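Local coordinates for protein separin (Saccharomyces cerevisiae, PDB 5U1T) that cleaves the cohesin subunit MCD1/SCC1 at the onset of anaphase, as a caspase-like cysteine protease held inactive by securin for most of the cell cycle, at residues L198-I201 against K202-L206; S241-L244 against S245-L249. All blocks are in the same frame, centred on the assembly; numbering follows the deposited sequence.

Contact 1. Residues L198-I201 against K202-L206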
loop_
_atom_site.group_PDB
_atom_site.type_symbol
_atom_site.label_atom_id
_atom_site.label_comp_id
_atom_site.label_asym_id
_atom_site.label_seq_id
_atom_site.Cartn_x
_atom_site.Cartn_y
_atom_site.Cartn_z
ATOM N N LEU A 198 -17.922 61.960 45.855
ATOM C CA LEU A 198 -19.304 62.323 45.541
ATOM C C LEU A 198 -19.761 61.531 44.322
ATOM O O LEU A 198 -20.844 60.938 44.328
ATOM C CB LEU A 198 -19.454 63.833 45.295
ATOM C CG LEU A 198 -19.171 64.734 46.501
ATOM C CD1 LEU A 198 -19.455 66.204 46.195
ATOM C CD2 LEU A 198 -19.960 64.270 47.716
ATOM N N GLN A 199 -18.920 61.516 43.291
ATOM C CA GLN A 199 -19.217 60.775 42.072
ATOM C C GLN A 199 -19.546 59.314 42.377
ATOM O O GLN A 199 -20.551 58.798 41.902
ATOM C CB GLN A 199 -18.046 60.869 41.097
ATOM C CG GLN A 199 -18.155 59.945 39.888
ATOM C CD GLN A 199 -16.797 59.617 39.283
ATOM O OE1 GLN A 199 -15.810 60.319 39.520
ATOM N NE2 GLN A 199 -16.738 58.543 38.512
ATOM N N TYR A 200 -18.725 58.658 43.197
ATOM C CA TYR A 200 -18.914 57.228 43.464
ATOM C C TYR A 200 -20.231 56.972 44.187
ATOM O O TYR A 200 -20.994 56.077 43.811
ATOM C CB TYR A 200 -17.746 56.648 44.279
ATOM C CG TYR A 200 -16.528 56.262 43.455
ATOM C CD1 TYR A 200 -16.522 56.411 42.076
ATOM C CD2 TYR A 200 -15.386 55.743 44.062
ATOM C CE1 TYR A 200 -15.410 56.064 41.324
ATOM C CE2 TYR A 200 -14.274 55.392 43.320
ATOM C CZ TYR A 200 -14.292 55.555 41.951
ATOM O OH TYR A 200 -13.193 55.211 41.200
ATOM N N ILE A 201 -20.493 57.771 45.211
ATOM C CA ILE A 201 -21.706 57.644 46.010
ATOM C C ILE A 201 -22.989 57.807 45.172
ATOM O O ILE A 201 -23.995 57.132 45.422
ATOM C CB ILE A 201 -21.686 58.656 47.177
ATOM C CG1 ILE A 201 -20.826 58.095 48.313
ATOM C CG2 ILE A 201 -23.083 58.969 47.655
ATOM C CD1 ILE A 201 -21.223 58.564 49.676
ATOM N N LYS A 202 -22.945 58.680 44.169
ATOM C CA LYS A 202 -24.030 58.766 43.191
ATOM C C LYS A 202 -24.014 57.536 42.296
ATOM O O LYS A 202 -25.046 56.906 42.066
ATOM C CB LYS A 202 -23.908 60.036 42.340
ATOM C CG LYS A 202 -25.063 60.264 41.361
ATOM C CD LYS A 202 -25.890 61.485 41.753
ATOM C CE LYS A 202 -27.063 61.695 40.803
ATOM N NZ LYS A 202 -28.000 62.771 41.274
ATOM N N GLN A 203 -22.826 57.198 41.809
ATOM C CA GLN A 203 -22.650 56.132 40.836
ATOM C C GLN A 203 -23.092 54.780 41.349
ATOM O O GLN A 203 -23.599 53.939 40.594
ATOM C CB GLN A 203 -21.185 56.050 40.432
ATOM C CG GLN A 203 -20.922 55.303 39.141
ATOM C CD GLN A 203 -19.596 55.719 38.558
ATOM O OE1 GLN A 203 -19.096 56.802 38.881
ATOM N NE2 GLN A 203 -19.006 54.869 37.715
ATOM N N PHE A 204 -22.879 54.564 42.636
ATOM C CA PHE A 204 -23.112 53.253 43.203
ATOM C C PHE A 204 -24.320 53.273 44.100
ATOM O O PHE A 204 -24.645 52.276 44.748
ATOM C CB PHE A 204 -21.868 52.792 43.946
ATOM C CG PHE A 204 -20.685 52.624 43.043
ATOM C CD1 PHE A 204 -20.844 52.037 41.796
ATOM C CD2 PHE A 204 -19.434 53.089 43.411
ATOM C CE1 PHE A 204 -19.783 51.892 40.948
ATOM C CE2 PHE A 204 -18.358 52.942 42.561
ATOM C CZ PHE A 204 -18.537 52.343 41.324
ATOM N N LYS A 205 -25.003 54.417 44.081
ATOM C CA LYS A 205 -26.217 54.635 44.849
ATOM C C LYS A 205 -25.940 54.350 46.320
ATOM O O LYS A 205 -26.656 53.577 46.950
ATOM C CB LYS A 205 -27.361 53.748 44.340
ATOM C CG LYS A 205 -27.337 53.432 42.844
ATOM C CD LYS A 205 -27.593 54.664 42.001
ATOM C CE LYS A 205 -28.154 54.265 40.648
ATOM N NZ LYS A 205 -29.383 53.432 40.776
ATOM N N LEU A 206 -24.888 54.955 46.860
ATOM C CA LEU A 206 -24.532 54.728 48.252
ATOM C C LEU A 206 -25.175 55.802 49.114
ATOM O O LEU A 206 -25.392 56.923 48.647
ATOM C CB LEU A 206 -23.003 54.704 48.429
ATOM C CG LEU A 206 -22.257 53.614 47.626
ATOM C CD1 LEU A 206 -20.807 53.517 48.036
ATOM C CD2 LEU A 206 -22.920 52.256 47.761
#

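Contact 2. Residues S241-L244 against S245-L249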
loop_
_atom_site.group_PDB
_atom_site.type_symbol
_atom_site.label_atom_id
_atom_site.label_comp_id
_atom_site.label_asym_id
_atom_site.label_seq_id
_atom_site.Cartn_x
_atom_site.Cartn_y
_atom_site.Cartn_z
ATOM N N SER A 241 -9.912 65.704 34.532
ATOM C CA SER A 241 -10.379 64.321 34.510
ATOM C C SER A 241 -11.404 64.069 35.619
ATOM O O SER A 241 -12.508 63.579 35.354
ATOM C CB SER A 241 -9.192 63.357 34.640
ATOM O OG SER A 241 -9.566 62.010 34.369
ATOM N N PHE A 242 -11.050 64.442 36.847
ATOM C CA PHE A 242 -11.900 64.199 38.008
ATOM C C PHE A 242 -13.276 64.852 37.913
ATOM O O PHE A 242 -14.297 64.197 38.149
ATOM C CB PHE A 242 -11.207 64.684 39.267
ATOM C CG PHE A 242 -10.205 63.725 39.799
ATOM C CD1 PHE A 242 -8.896 63.755 39.356
ATOM C CD2 PHE A 242 -10.568 62.786 40.745
ATOM C CE1 PHE A 242 -7.965 62.866 39.852
ATOM C CE2 PHE A 242 -9.641 61.895 41.239
ATOM C CZ PHE A 242 -8.340 61.937 40.792
ATOM N N TYR A 243 -13.286 66.143 37.583
ATOM C CA TYR A 243 -14.518 66.922 37.489
ATOM C C TYR A 243 -15.424 66.346 36.409
ATOM O O TYR A 243 -16.631 66.218 36.611
ATOM C CB TYR A 243 -14.201 68.406 37.209
ATOM C CG TYR A 243 -15.407 69.303 36.927
ATOM C CD1 TYR A 243 -15.914 69.449 35.634
ATOM C CD2 TYR A 243 -16.019 70.027 37.946
ATOM C CE1 TYR A 243 -17.006 70.274 35.370
ATOM C CE2 TYR A 243 -17.112 70.853 37.689
ATOM C CZ TYR A 243 -17.604 70.974 36.402
ATOM O OH TYR A 243 -18.688 71.797 36.141
ATOM N N LEU A 244 -14.838 65.995 35.266
ATOM C CA LEU A 244 -15.605 65.402 34.178
ATOM C C LEU A 244 -16.369 64.173 34.651
ATOM O O LEU A 244 -17.550 64.024 34.362
ATOM C CB LEU A 244 -14.694 65.028 33.008
ATOM C CG LEU A 244 -14.131 66.170 32.159
ATOM C CD1 LEU A 244 -13.371 65.614 30.955
ATOM C CD2 LEU A 244 -15.236 67.138 31.727
ATOM N N SER A 245 -15.695 63.296 35.385
ATOM C CA SER A 245 -16.342 62.104 35.918
ATOM C C SER A 245 -17.375 62.469 36.978
ATOM O O SER A 245 -18.404 61.812 37.104
ATOM C CB SER A 245 -15.304 61.151 36.499
ATOM O OG SER A 245 -14.376 60.779 35.505
ATOM N N TYR A 246 -17.146 63.594 37.626
ATOM C CA TYR A 246 -18.056 64.066 38.637
ATOM C C TYR A 246 -19.262 64.662 37.964
ATOM O O TYR A 246 -20.382 64.397 38.357
ATOM C CB TYR A 246 -17.386 65.117 39.505
ATOM C CG TYR A 246 -18.348 65.948 40.315
ATOM C CD1 TYR A 246 -18.889 65.469 41.488
ATOM C CD2 TYR A 246 -18.709 67.215 39.904
ATOM C CE1 TYR A 246 -19.764 66.228 42.227
ATOM C CE2 TYR A 246 -19.583 67.980 40.638
ATOM C CZ TYR A 246 -20.107 67.482 41.797
ATOM O OH TYR A 246 -20.975 68.245 42.529
ATOM N N SER A 247 -19.015 65.465 36.941
ATOM C CA SER A 247 -20.075 66.124 36.198
ATOM C C SER A 247 -21.148 65.157 35.751
ATOM O O SER A 247 -22.326 65.346 36.019
ATOM C CB SER A 247 -19.501 66.804 34.963
ATOM O OG SER A 247 -18.710 67.910 35.315
ATOM N N MET A 248 -20.709 64.094 35.113
ATOM C CA MET A 248 -21.570 63.064 34.606
ATOM C C MET A 248 -22.686 62.640 35.520
ATOM O O MET A 248 -23.825 62.547 35.103
ATOM C CB MET A 248 -20.721 61.857 34.321
ATOM C CG MET A 248 -19.899 62.031 33.079
ATOM S SD MET A 248 -20.885 61.490 31.694
ATOM C CE MET A 248 -20.017 62.330 30.381
ATOM N N LEU A 249 -22.367 62.336 36.756
ATOM C CA LEU A 249 -23.391 61.895 37.665
ATOM C C LEU A 249 -24.179 63.060 38.241
ATOM O O LEU A 249 -25.262 62.858 38.767
ATOM C CB LEU A 249 -22.791 61.042 38.775
ATOM C CG LEU A 249 -22.514 59.613 38.339
ATOM C CD1 LEU A 249 -21.432 59.615 37.280
ATOM C CD2 LEU A 249 -22.125 58.744 39.516
#

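Contact 1. Residues L198-I201 against K202-L206
Q199 and Q203, one helical turn apart, run side by side in the same direction and join their amides. NE2 of Q199 donates to OE1 of Q203 at 3.0 Å, meeting a lone pair in the carbonyl plane, and the two amide planes are only 16° apart. Both chains leave the backbone with CG opposite N (chi1 170° for Q199) and continue extended, which brings the amides level. Y200 and F204, again four residues apart, also lie side by side. CE2 of F204 sits over one face of the tyrosine ring near its rim, 3.9 Å from Y200 CG, with the ring planes oblique at 45°. Further out, the Y200 hydroxyl bonds to D160, the OE1 of Q199 takes a bond from K196, and T176 of helix 172-185 touches Y200, F204 and L206. The helix ends at the same residues: F204 N still reaches Y200 O, but L206 N reaches back to I201 O at 2.8 Å and K205 N to K202 O at 3.2 Å. CB of L206 meanwhile packs on CG1 of I201. With K205 at positive phi as the C-prime residue, this is a Schellman motif ending helix 190-203.

Contact 2. Residues S241-L244 against S245-L249
Y243 and S247 meet in a local, one-turn and mostly buried contact within helix 236-250, in the N-terminal helical part of separase. The carbonyl O of Y243 accepts the side-chain OG of S247 at 3.0 Å as well as its backbone N-H, whose modelled separation is too short to be relied on. The hydroxyl comes from above the carbonyl plane, 52° out of it, and not on a lone pair. Its torsion, with OG beside the backbone N (chi1 -70°), folds it back toward the preceding turn and also lays the oxygen over one face of the Y243 ring. S245, two residues earlier and on a different side of the helix, does the same more feebly: OG bonds only weakly to S241 O at 3.4 Å while the backbone N of S245 reaches that same oxygen at 3.2 Å. A serine hydroxyl bonded to the carbonyl four residues back is a familiar feature of alpha-helices, sharing an acceptor already used by the main chain. M248 N bonds to L244 O at 3.2 Å. Y243 and Y246 make a looser apolar contact, CD2 to CD2 at 4.4 Å. Within the helix the Y246 ring stacks on Y250, and its hydroxyl bonds to the backbone N of I256. S241 OG bonds to S158, and F242 touches L154 and F157 of helix 146-158 and L192 of helix 190-203.

In the fold
Going from the N terminus, the chain first reaches contact 1 at the end of helix 190-203, then passes through helix 217-225 before meeting contact 2 inside helix 236-250. Each contact joins residues three to five apart in adjoining segments, so neither closes a long loop; they come in series and do not nest or cross. In space their centres are about 12 Å apart, because the two helices pack on each other: Q199 rests on S245, L198 on Y246, and both K202 and Q203 on L249, while the Y250 hydroxyl bonds to the carbonyl O of L198. Helix 172-185 touches contact 1 and helix 146-158 contact 2, away from the probable active-site cysteine.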